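Local atomic coordinates of amino acid ABC transporter, periplasmic amino acid-binding protein, putative (Streptococcus pneumoniae, PDB entry 4I62), a protein that binds L-arginine and, as a substrate-binding protein of an ABC transporter, probably hands it to the membrane part of the uptake system. Residues T123-A128 with D225-A230; F49-Y54 with K257-A262; N146-K151 with D167-S172; K151-Q156 with A194-E199. All coordinates share one frame; numbering follows the deposited sequence. Where two conformers were deposited one is given.

Contact 1 of 4, residues T123-A128 with D225-A230; sequences TPYYTA and DSYAVA
Tyr-125 and Tyr-227 meet through both backbone and side chain. Three main-chain hydrogen bonds tie the antiparallel segments. Tyr-125 N donates to Tyr-227 O at 2.8 Å, Tyr-227 N to Tyr-126 O, and Ala-128 N to Asp-225 O at 3.0 Å. Between the last two, Thr-127 and Ser-226 form a non-hydrogen-bonded pair, their CA atoms 4.4 Å apart. Two waters extend these links: one bridges Tyr-125 OH and Ala-228 O, the other Ala-128 O and Asp-225 N.

The aromatic contacts centre on Tyr-227. Its CB lies 3.9 Å above the Tyr-125 ring, toward the rim, in a CH-pi contact; Tyr-125 reaches it with CG set between its own backbone N and carbonyl carbon (chi1 68°). Tyr-126 runs alongside Tyr-227, pointing the same way, and places CD2 over that ring. Tyrosine suits positions 125 and 227 because the flat ring packs while the hydroxyl reaches a polar partner: a water for Tyr-125, Glu-198 for Tyr-227.

Among its neighbours, this antiparallel pairing of strands 126-135 and 226-232 lies against two helices: Tyr-125 packs on helix 236-251, and Tyr-126 touches Ile-259 of helix 254-265.

Contact 2 of 4, residues F49-Y54 with K257-A262; sequences FAPFEY and KLIEDA. With ARG (arginine), chain B.
Pro-51 leans on one side of helix 254-265, its CG 4.1 Å from Ile-259 CG2 and its CB 4.0 Å from Ala-262 CB. The proline follows a cis peptide bond, and its compact ring fits against a helix face where Ala-262 brings a single methyl. That methyl also lies 3.2 Å from Pro-51 O. Phe-52 adds a looser apolar contact to Ile-259 CD1, while one face of its ring receives Pro-51 CG. Tyr-54 OH approaches Ala-262 O at 2.7 Å, a weak hydrogen bond at most.

On the ligand side, Phe-49 can be followed outward along the bound arginine. Its CG stands anti to the backbone N (chi1 -156°), and CB starts the contact 3.4 Å from the arginine NH1. CG and CD1 lie next to the arginine CZ, CD2 and CE2 next to NE, CE1 beside CD, and CZ ends at the aliphatic CG. One face of the ring thus spans the ligand from guanidinium to methylene chain, with the arginine NE 3.4 Å above its centre. A flat, polarisable ring suits a partner that is charged at its guanidinium end and apolar along its methylenes. Glu-53, bent at chi2 (-86°), turns its carboxylate to the same guanidinium, and OE2 accepts from the arginine NH1 at 3.0 Å.

Phe-52 and Glu-53 both face Phe-49 in a classic beta bulge. This bulged loop, with an aromatic and an acid turned to the ligand, forms part of the arginine pocket of a type II periplasmic binding protein fold.

Contact 3 of 4, residues N146-K151 with D167-S172; sequences NDLAQK and DLLQNS
Ser-172 and Leu-148 hold the tight part of the contact: Ser-172 OG donates to Leu-148 O at 2.7 Å, coming from above the carbonyl plane, about 60° out of it. Lys-151 N reaches Leu-148 O from the opposite face, at 3.0 Å, so one carbonyl is gripped twice. Serine suits this place because its short side chain puts a hydroxyl close to the backbone; OG stands anti to its own carbonyl carbon (chi1 -55°). Beside it, Gln-150 N donates to Asn-171 O at 2.7 Å in a fairly straight bond. Beneath these polar links the buried leucines meet obliquely, Leu-148 CD1 lying 4.0 Å from both CD1 and CD2 of Leu-169. Both reach on to Val-153 of the strand that follows.

Two beta turns are docked here. Leu-148 to Lys-151 form a type II turn, whose third residue, Gln-150, takes the positive phi (67°) that this turn demands; Leu-169 to Ser-172 form a type I turn just after helix 160-168. The first turn leads into strand 152-156 and the second into strand 173-177, the two parallel strands of a beta-alpha-beta crossover, so the contact closes one end of that unit.

Toward solvent the packing thins. Ala-149 CB comes no nearer to Asn-171 CB than 4.2 Å, a light touch between a methyl and a methylene. The exposed Gln-150 and Asn-171 side chains run side by side, pointing the same way, without a hydrogen bond between their amides. Polar amides suit such a surface, and Gln-150 was modelled in two conformers.

Contact 4 of 4, residues K151-Q156 with A194-E199; sequences KKVGAQ and AVIFEE. With ARG (arginine), chain B.
Gly-154 and Val-195 pair in a parallel register, the axes of strands 152-156 and 194-198 approaching to 4.7 Å with their directions 33° apart. Both backbone polar atoms of Gly-154 bond to the partner strand: its N donates to Ala-194 O at 2.9 Å, and its O accepts from Ile-196 N at 3.1 Å. Further on the strands splay, and a water spans the widening, accepting from Gln-156 N and donating to Ile-196 O.

On the face shared with Ala-194, the Val-153 and Ile-196 side chains meet at a slant, CG1 of Val-153 3.9 Å from CG1 of Ile-196; branched aliphatic residues suit this buried layer, where Ile-196 also meets helix 160-168. On the other face Gly-154 has no side chain to set against Val-195, whose CG1 rests over the Phe-197 ring.

Such an array of parallel strands backed by helices, binding ligand at the strands' C-terminal ends, belongs to the alpha/beta lobes of periplasmic binding proteins. Gln-156, extended beyond CG, offers OE1 to the arginine NH2 at 2.9 Å, while its NE2 is held by Pro-178 O and Asn-46 OD1. Glu-198, at the N-cap position before helix 199-208, takes the other end of the ligand: OE1 accepts from the arginine N at 2.9 Å, and OE2 adds a weak bond to that nitrogen. An acid is well matched to an amino group.

Contact 2 closes the longest loop in the chain; contact 1 is nested inside it, and contacts 3 and 4 lie inside contact 1. Contacts 1 and 2 have centres 14 Å apart and touch through Tyr-126, Tyr-227, Phe-52 and Ile-259. Contacts 3 and 4, 12 Å apart, share Lys-151, and their segments alternate along the chain. Contact 3 sits remote from contact 2, on the opposite side of the chain's centre, their nearest atoms about 17 Å apart. Contacts 1 and 4 reach the same mixed sheet, in which strands 126-135 and 194-198 are neighbours. Tyr-227, Phe-49 and Glu-198 bring contacts 1, 2 and 4 together around the bound arginine, consistent with a ligand enclosed between two lobes.

Contact 1 of 4, residues T123-A128 with D225-A230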
# COMPACT_ATOMS: atom_id res chain seq x y z
N THR A 123 9.78 12.70 -0.59
CA THR A 123 9.84 12.68 0.85
C THR A 123 8.71 11.74 1.37
O THR A 123 7.68 11.57 0.73
CB THR A 123 9.66 14.10 1.37
OG1 THR A 123 10.10 14.19 2.72
CG2 THR A 123 8.23 14.54 1.33
N PRO A 124 8.91 11.10 2.53
CA PRO A 124 7.88 10.15 2.97
C PRO A 124 6.59 10.84 3.38
O PRO A 124 6.62 11.99 3.90
CB PRO A 124 8.50 9.49 4.21
CG PRO A 124 9.95 9.77 4.14
CD PRO A 124 10.17 10.98 3.28
N TYR A 125 5.48 10.16 3.19
CA TYR A 125 4.19 10.68 3.59
C TYR A 125 3.44 9.87 4.62
O TYR A 125 2.36 10.32 5.05
CB TYR A 125 3.29 11.02 2.39
CG TYR A 125 2.81 9.83 1.60
CD1 TYR A 125 1.66 9.16 1.95
CD2 TYR A 125 3.48 9.42 0.45
CE1 TYR A 125 1.19 8.06 1.20
CE2 TYR A 125 3.03 8.35 -0.33
CZ TYR A 125 1.88 7.68 0.06
OH TYR A 125 1.41 6.64 -0.70
N TYR A 126 3.94 8.69 5.00
CA TYR A 126 3.25 7.90 6.02
C TYR A 126 4.28 6.95 6.58
O TYR A 126 5.22 6.53 5.86
CB TYR A 126 2.13 7.06 5.39
CG TYR A 126 1.25 6.38 6.40
CD1 TYR A 126 0.25 7.10 7.03
CD2 TYR A 126 1.40 5.04 6.72
CE1 TYR A 126 -0.57 6.51 7.98
CE2 TYR A 126 0.58 4.44 7.71
CZ TYR A 126 -0.40 5.19 8.31
OH TYR A 126 -1.23 4.61 9.26
N THR A 127 4.14 6.58 7.85
CA THR A 127 4.99 5.53 8.42
C THR A 127 4.15 4.49 9.09
O THR A 127 3.20 4.78 9.83
CB THR A 127 5.99 6.07 9.40
OG1 THR A 127 5.29 6.74 10.44
CG2 THR A 127 6.93 7.01 8.69
N ALA A 128 4.49 3.24 8.82
CA ALA A 128 3.67 2.09 9.22
C ALA A 128 4.47 1.04 9.99
O ALA A 128 5.69 0.98 9.84
CB ALA A 128 3.04 1.44 7.98
N ASP A 225 9.59 1.84 7.97
CA ASP A 225 8.75 1.49 6.85
C ASP A 225 7.95 2.75 6.52
O ASP A 225 6.90 3.00 7.12
CB ASP A 225 7.82 0.35 7.25
CG ASP A 225 6.94 -0.11 6.10
OD1 ASP A 225 7.05 0.44 4.97
OD2 ASP A 225 6.15 -1.05 6.34
N SER A 226 8.47 3.53 5.59
CA SER A 226 7.85 4.79 5.20
C SER A 226 7.35 4.74 3.77
O SER A 226 8.06 4.30 2.86
CB SER A 226 8.86 5.91 5.32
OG SER A 226 9.27 6.04 6.67
N TYR A 227 6.09 5.19 3.57
CA TYR A 227 5.54 5.25 2.24
C TYR A 227 5.99 6.55 1.53
O TYR A 227 6.10 7.60 2.16
CB TYR A 227 4.01 5.28 2.26
CG TYR A 227 3.29 4.07 2.74
CD1 TYR A 227 3.94 2.89 3.06
CD2 TYR A 227 1.90 4.13 2.87
CE1 TYR A 227 3.21 1.77 3.50
CE2 TYR A 227 1.17 3.04 3.31
CZ TYR A 227 1.83 1.88 3.63
OH TYR A 227 1.05 0.80 4.04
N ALA A 228 6.22 6.42 0.22
CA ALA A 228 6.63 7.54 -0.59
C ALA A 228 6.13 7.34 -2.02
O ALA A 228 5.73 6.22 -2.41
CB ALA A 228 8.14 7.69 -0.55
N VAL A 229 6.13 8.41 -2.79
CA VAL A 229 5.79 8.34 -4.21
C VAL A 229 7.03 7.98 -5.00
O VAL A 229 8.08 8.59 -4.81
CB VAL A 229 5.26 9.69 -4.66
CG1 VAL A 229 5.03 9.72 -6.18
CG2 VAL A 229 4.02 10.09 -3.87
N ALA A 230 6.92 6.96 -5.86
CA ALA A 230 8.08 6.56 -6.68
C ALA A 230 7.98 7.16 -8.06
O ALA A 230 6.88 7.28 -8.64
CB ALA A 230 8.16 5.04 -6.80
O HOH W 1 3.06 5.30 -2.63
O HOH W 2 8.06 1.68 10.71

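Contact 2 of 4, residues F49-Y54 with K257-A262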
# COMPACT_ATOMS: atom_id res chain seq x y z
N PHE A 49 -6.23 -1.94 -1.15
CA PHE A 49 -5.28 -1.53 -0.12
C PHE A 49 -5.87 -0.34 0.67
O PHE A 49 -5.23 0.70 0.83
CB PHE A 49 -3.93 -1.19 -0.79
CG PHE A 49 -2.73 -1.28 0.12
CD1 PHE A 49 -2.32 -2.50 0.59
CD2 PHE A 49 -2.00 -0.15 0.48
CE1 PHE A 49 -1.18 -2.60 1.39
CE2 PHE A 49 -0.87 -0.24 1.26
CZ PHE A 49 -0.45 -1.47 1.74
N ALA A 50 -7.10 -0.52 1.18
CA ALA A 50 -7.72 0.54 1.97
C ALA A 50 -6.87 0.77 3.23
O ALA A 50 -6.40 -0.20 3.85
CB ALA A 50 -9.13 0.16 2.38
N PRO A 51 -6.70 2.03 3.65
CA PRO A 51 -7.41 3.24 3.20
C PRO A 51 -6.75 3.96 2.01
O PRO A 51 -7.30 4.96 1.52
CB PRO A 51 -7.35 4.15 4.46
CG PRO A 51 -6.04 3.75 5.09
CD PRO A 51 -5.98 2.26 4.92
N PHE A 52 -5.59 3.49 1.58
CA PHE A 52 -4.77 4.22 0.60
C PHE A 52 -5.39 4.20 -0.80
O PHE A 52 -5.53 5.25 -1.46
CB PHE A 52 -3.34 3.69 0.64
CG PHE A 52 -2.73 3.88 1.99
CD1 PHE A 52 -2.28 5.14 2.37
CD2 PHE A 52 -2.75 2.85 2.94
CE1 PHE A 52 -1.81 5.36 3.65
CE2 PHE A 52 -2.30 3.09 4.23
CZ PHE A 52 -1.84 4.34 4.58
N GLU A 53 -5.76 3.01 -1.28
CA GLU A 53 -6.50 2.88 -2.55
C GLU A 53 -7.35 1.61 -2.49
O GLU A 53 -6.85 0.56 -2.08
CB GLU A 53 -5.58 2.86 -3.77
CG GLU A 53 -4.40 1.90 -3.66
CD GLU A 53 -3.19 2.49 -2.97
OE1 GLU A 53 -3.06 3.75 -3.12
OE2 GLU A 53 -2.38 1.76 -2.34
N TYR A 54 -8.60 1.71 -2.92
CA TYR A 54 -9.50 0.57 -2.85
C TYR A 54 -10.65 0.84 -3.79
O TYR A 54 -10.83 1.94 -4.32
CB TYR A 54 -9.96 0.33 -1.40
CG TYR A 54 -10.71 1.47 -0.73
CD1 TYR A 54 -9.99 2.53 -0.14
CD2 TYR A 54 -12.11 1.49 -0.64
CE1 TYR A 54 -10.63 3.54 0.52
CE2 TYR A 54 -12.76 2.54 -0.01
CZ TYR A 54 -12.02 3.55 0.57
OH TYR A 54 -12.64 4.60 1.22
N LYS A 257 -6.33 13.98 7.72
CA LYS A 257 -7.77 13.96 7.50
C LYS A 257 -8.12 13.04 6.31
O LYS A 257 -9.11 12.30 6.36
CB LYS A 257 -8.30 15.38 7.28
CG LYS A 257 -8.16 16.30 8.50
CD LYS A 257 -8.56 17.73 8.19
CE LYS A 257 -8.14 18.71 9.29
NZ LYS A 257 -8.60 20.09 9.01
N LEU A 258 -7.30 13.07 5.26
CA LEU A 258 -7.58 12.26 4.06
C LEU A 258 -7.55 10.77 4.39
O LEU A 258 -8.39 9.99 3.90
CB LEU A 258 -6.58 12.58 2.94
CG LEU A 258 -6.62 13.98 2.31
CD1 LEU A 258 -5.45 14.10 1.34
CD2 LEU A 258 -7.94 14.19 1.61
N ILE A 259 -6.57 10.38 5.19
CA ILE A 259 -6.43 8.98 5.56
C ILE A 259 -7.60 8.56 6.44
O ILE A 259 -8.17 7.48 6.22
CB ILE A 259 -5.06 8.73 6.19
CG1 ILE A 259 -3.95 8.97 5.14
CG2 ILE A 259 -5.00 7.32 6.78
CD1 ILE A 259 -2.53 9.01 5.73
N GLU A 260 -7.99 9.40 7.39
CA GLU A 260 -9.13 9.06 8.24
C GLU A 260 -10.43 8.98 7.45
O GLU A 260 -11.23 8.06 7.67
CB GLU A 260 -9.25 10.05 9.39
CG GLU A 260 -8.15 9.92 10.42
CD GLU A 260 -8.05 8.52 11.01
OE1 GLU A 260 -9.10 7.94 11.38
OE2 GLU A 260 -6.92 7.99 11.09
N ASP A 261 -10.67 9.94 6.55
CA ASP A 261 -11.87 9.92 5.73
C ASP A 261 -11.93 8.64 4.91
O ASP A 261 -12.98 8.01 4.79
CB ASP A 261 -11.90 11.11 4.74
CG ASP A 261 -12.11 12.45 5.40
OD1 ASP A 261 -12.43 12.52 6.61
OD2 ASP A 261 -11.95 13.46 4.65
N ALA A 262 -10.81 8.30 4.30
CA ALA A 262 -10.77 7.15 3.42
C ALA A 262 -11.00 5.86 4.21
O ALA A 262 -11.64 4.92 3.73
CB ALA A 262 -9.44 7.10 2.70
N ARG B . 4.07 -1.15 1.46
CA ARG B . 4.28 -2.44 0.75
C ARG B . 5.34 -2.31 -0.34
O ARG B . 5.64 -1.18 -0.77
CB ARG B . 2.97 -2.99 0.24
CG ARG B . 2.21 -2.02 -0.67
CD ARG B . 1.06 -2.69 -1.40
NE ARG B . 0.20 -1.69 -1.99
CZ ARG B . -0.87 -1.95 -2.72
NH1 ARG B . -1.58 -0.94 -3.22
NH2 ARG B . -1.23 -3.21 -2.95
OXT ARG B . 5.84 -3.40 -0.79

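Contact 3 of 4, residues N146-K151 with D167-S172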
# COMPACT_ATOMS: atom_id res chain seq x y z
N ASN A 146 8.62 -16.65 16.50
CA ASN A 146 8.83 -18.06 16.74
C ASN A 146 7.54 -18.89 16.64
O ASN A 146 7.59 -20.08 16.29
CB ASN A 146 9.45 -18.28 18.12
CG ASN A 146 9.88 -19.69 18.32
OD1 ASN A 146 10.81 -20.16 17.66
ND2 ASN A 146 9.23 -20.37 19.25
N ASP A 147 6.41 -18.27 16.96
CA ASP A 147 5.12 -18.96 16.89
C ASP A 147 4.67 -19.28 15.47
O ASP A 147 3.70 -20.04 15.28
CB ASP A 147 4.03 -18.12 17.58
CG ASP A 147 4.30 -17.92 19.03
OD1 ASP A 147 4.76 -18.87 19.71
OD2 ASP A 147 4.09 -16.79 19.52
N LEU A 148 5.34 -18.72 14.47
CA LEU A 148 5.01 -19.01 13.08
C LEU A 148 5.71 -20.26 12.56
O LEU A 148 5.46 -20.66 11.39
CB LEU A 148 5.32 -17.79 12.21
CG LEU A 148 4.52 -16.55 12.57
CD1 LEU A 148 5.01 -15.36 11.78
CD2 LEU A 148 3.02 -16.77 12.32
N ALA A 149 6.58 -20.88 13.35
CA ALA A 149 7.20 -22.12 12.93
C ALA A 149 6.15 -23.18 12.56
O ALA A 149 5.20 -23.41 13.30
CB ALA A 149 8.11 -22.63 14.02
N GLN A 150 6.37 -23.81 11.41
CA GLN A 150 5.49 -24.89 10.93
C GLN A 150 4.09 -24.39 10.55
O GLN A 150 3.16 -25.20 10.41
CB GLN A 150 5.40 -26.06 11.93
CG GLN A 150 6.69 -26.87 12.07
CD GLN A 150 7.73 -26.24 12.98
OE1 GLN A 150 7.46 -25.95 14.14
NE2 GLN A 150 8.94 -26.04 12.46
N LYS A 151 3.93 -23.07 10.41
CA LYS A 151 2.65 -22.51 9.99
C LYS A 151 2.74 -21.99 8.56
O LYS A 151 3.83 -21.85 7.99
CB LYS A 151 2.22 -21.37 10.93
CG LYS A 151 2.14 -21.77 12.39
CD LYS A 151 1.10 -22.87 12.57
CE LYS A 151 1.10 -23.49 13.96
NZ LYS A 151 0.63 -22.52 14.99
N ASP A 167 12.81 -13.76 4.29
CA ASP A 167 14.07 -13.56 4.98
C ASP A 167 14.09 -14.08 6.40
O ASP A 167 15.14 -14.48 6.90
CB ASP A 167 14.47 -12.09 4.96
CG ASP A 167 14.87 -11.60 3.57
OD1 ASP A 167 15.08 -12.40 2.63
OD2 ASP A 167 15.00 -10.36 3.45
N LEU A 168 12.94 -14.13 7.06
CA LEU A 168 12.83 -14.49 8.47
C LEU A 168 12.18 -15.83 8.78
O LEU A 168 12.45 -16.44 9.83
CB LEU A 168 12.09 -13.42 9.25
CG LEU A 168 12.76 -12.07 9.40
CD1 LEU A 168 11.77 -11.14 10.08
CD2 LEU A 168 14.03 -12.21 10.21
N LEU A 169 11.29 -16.26 7.90
CA LEU A 169 10.41 -17.38 8.23
C LEU A 169 10.78 -18.69 7.53
O LEU A 169 9.94 -19.34 6.90
CB LEU A 169 8.94 -16.99 7.98
CG LEU A 169 8.48 -15.70 8.68
CD1 LEU A 169 7.01 -15.41 8.31
CD2 LEU A 169 8.67 -15.74 10.19
N GLN A 170 12.04 -19.10 7.67
CA GLN A 170 12.52 -20.34 7.06
C GLN A 170 11.82 -21.60 7.56
O GLN A 170 11.88 -22.63 6.89
CB GLN A 170 14.03 -20.50 7.25
CG GLN A 170 14.87 -19.64 6.31
CD GLN A 170 14.90 -18.18 6.72
OE1 GLN A 170 14.53 -17.81 7.83
NE2 GLN A 170 15.33 -17.33 5.80
N ASN A 171 11.19 -21.54 8.72
CA ASN A 171 10.50 -22.69 9.27
C ASN A 171 9.01 -22.69 8.97
O ASN A 171 8.27 -23.50 9.53
CB ASN A 171 10.72 -22.81 10.79
CG ASN A 171 12.15 -23.08 11.17
OD1 ASN A 171 12.88 -23.74 10.44
ND2 ASN A 171 12.56 -22.57 12.33
N SER A 172 8.59 -21.77 8.11
CA SER A 172 7.18 -21.63 7.74
C SER A 172 6.98 -21.99 6.27
O SER A 172 7.91 -21.90 5.47
CB SER A 172 6.71 -20.17 7.95
OG SER A 172 6.94 -19.71 9.29

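Contact 4 of 4, residues K151-Q156 with A194-E199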
# COMPACT_ATOMS: atom_id res chain seq x y z
N LYS A 151 3.93 -23.07 10.41
CA LYS A 151 2.65 -22.51 9.99
C LYS A 151 2.74 -21.99 8.56
O LYS A 151 3.83 -21.85 7.99
CB LYS A 151 2.22 -21.37 10.93
CG LYS A 151 2.14 -21.77 12.39
CD LYS A 151 1.10 -22.87 12.57
CE LYS A 151 1.10 -23.49 13.96
NZ LYS A 151 0.63 -22.52 14.99
N LYS A 152 1.58 -21.68 7.98
CA LYS A 152 1.46 -21.16 6.63
C LYS A 152 1.17 -19.65 6.69
O LYS A 152 0.19 -19.24 7.30
CB LYS A 152 0.32 -21.89 5.90
CG LYS A 152 0.46 -23.40 5.88
CD LYS A 152 -0.86 -24.11 5.63
CE LYS A 152 -0.67 -25.62 5.62
NZ LYS A 152 0.03 -26.12 6.85
N VAL A 153 2.04 -18.86 6.06
CA VAL A 153 1.96 -17.41 6.17
C VAL A 153 1.90 -16.79 4.78
O VAL A 153 2.73 -17.12 3.90
CB VAL A 153 3.21 -16.88 6.92
CG1 VAL A 153 3.15 -15.36 7.11
CG2 VAL A 153 3.34 -17.57 8.28
N GLY A 154 0.93 -15.91 4.58
CA GLY A 154 0.76 -15.24 3.30
C GLY A 154 1.25 -13.80 3.29
O GLY A 154 1.27 -13.12 4.31
N ALA A 155 1.57 -13.35 2.08
CA ALA A 155 1.92 -11.96 1.82
C ALA A 155 1.66 -11.65 0.36
O ALA A 155 1.61 -12.55 -0.48
CB ALA A 155 3.39 -11.67 2.16
N GLN A 156 1.55 -10.36 0.04
CA GLN A 156 1.29 -9.96 -1.34
C GLN A 156 2.55 -10.06 -2.19
O GLN A 156 3.63 -9.58 -1.82
CB GLN A 156 0.70 -8.55 -1.39
CG GLN A 156 0.36 -8.15 -2.86
CD GLN A 156 -0.38 -6.84 -3.03
OE1 GLN A 156 -0.02 -5.84 -2.43
NE2 GLN A 156 -1.40 -6.82 -3.86
N ALA A 194 -1.98 -17.02 8.75
CA ALA A 194 -1.75 -15.59 9.05
C ALA A 194 -1.35 -14.91 7.77
O ALA A 194 -0.76 -15.55 6.87
CB ALA A 194 -0.64 -15.42 10.07
N VAL A 195 -1.65 -13.62 7.67
CA VAL A 195 -1.18 -12.79 6.57
C VAL A 195 -0.50 -11.56 7.15
O VAL A 195 -0.99 -10.96 8.12
CB VAL A 195 -2.36 -12.36 5.64
CG1 VAL A 195 -1.88 -11.41 4.55
CG2 VAL A 195 -3.03 -13.58 5.05
N ILE A 196 0.64 -11.18 6.58
CA ILE A 196 1.37 -10.00 7.02
C ILE A 196 0.87 -8.77 6.28
O ILE A 196 0.96 -8.73 5.03
CB ILE A 196 2.90 -10.13 6.81
CG1 ILE A 196 3.44 -11.46 7.34
CG2 ILE A 196 3.63 -8.94 7.39
CD1 ILE A 196 4.91 -11.67 7.04
N PHE A 197 0.39 -7.76 6.99
CA PHE A 197 0.00 -6.49 6.38
C PHE A 197 0.42 -5.35 7.30
O PHE A 197 0.42 -5.47 8.53
CB PHE A 197 -1.54 -6.34 6.22
CG PHE A 197 -2.17 -7.11 5.09
CD1 PHE A 197 -1.67 -7.10 3.82
CD2 PHE A 197 -3.32 -7.85 5.33
CE1 PHE A 197 -2.31 -7.83 2.78
CE2 PHE A 197 -3.97 -8.53 4.31
CZ PHE A 197 -3.47 -8.51 3.04
N GLU A 198 0.71 -4.20 6.68
CA GLU A 198 0.91 -2.98 7.46
C GLU A 198 -0.36 -2.62 8.24
O GLU A 198 -1.49 -2.85 7.76
CB GLU A 198 1.36 -1.85 6.52
CG GLU A 198 2.83 -2.10 6.10
CD GLU A 198 3.23 -1.66 4.69
OE1 GLU A 198 2.36 -1.58 3.78
OE2 GLU A 198 4.45 -1.50 4.46
N GLU A 199 -0.17 -2.06 9.42
CA GLU A 199 -1.22 -1.90 10.41
C GLU A 199 -2.54 -1.29 9.88
O GLU A 199 -3.61 -1.85 10.15
CB GLU A 199 -0.70 -1.12 11.62
CG GLU A 199 -1.73 -1.00 12.73
CD GLU A 199 -1.16 -0.44 14.03
OE1 GLU A 199 -0.07 0.16 14.03
OE2 GLU A 199 -1.86 -0.53 15.08
N ARG B . 4.07 -1.15 1.46
CA ARG B . 4.28 -2.44 0.75
C ARG B . 5.34 -2.31 -0.34
O ARG B . 5.64 -1.18 -0.77
CB ARG B . 2.97 -2.99 0.24
CG ARG B . 2.21 -2.02 -0.67
CD ARG B . 1.06 -2.69 -1.40
NE ARG B . 0.20 -1.69 -1.99
CZ ARG B . -0.87 -1.95 -2.72
NH1 ARG B . -1.58 -0.94 -3.22
NH2 ARG B . -1.23 -3.21 -2.95
OXT ARG B . 5.84 -3.40 -0.79
O HOH W 3 1.26 -8.67 2.31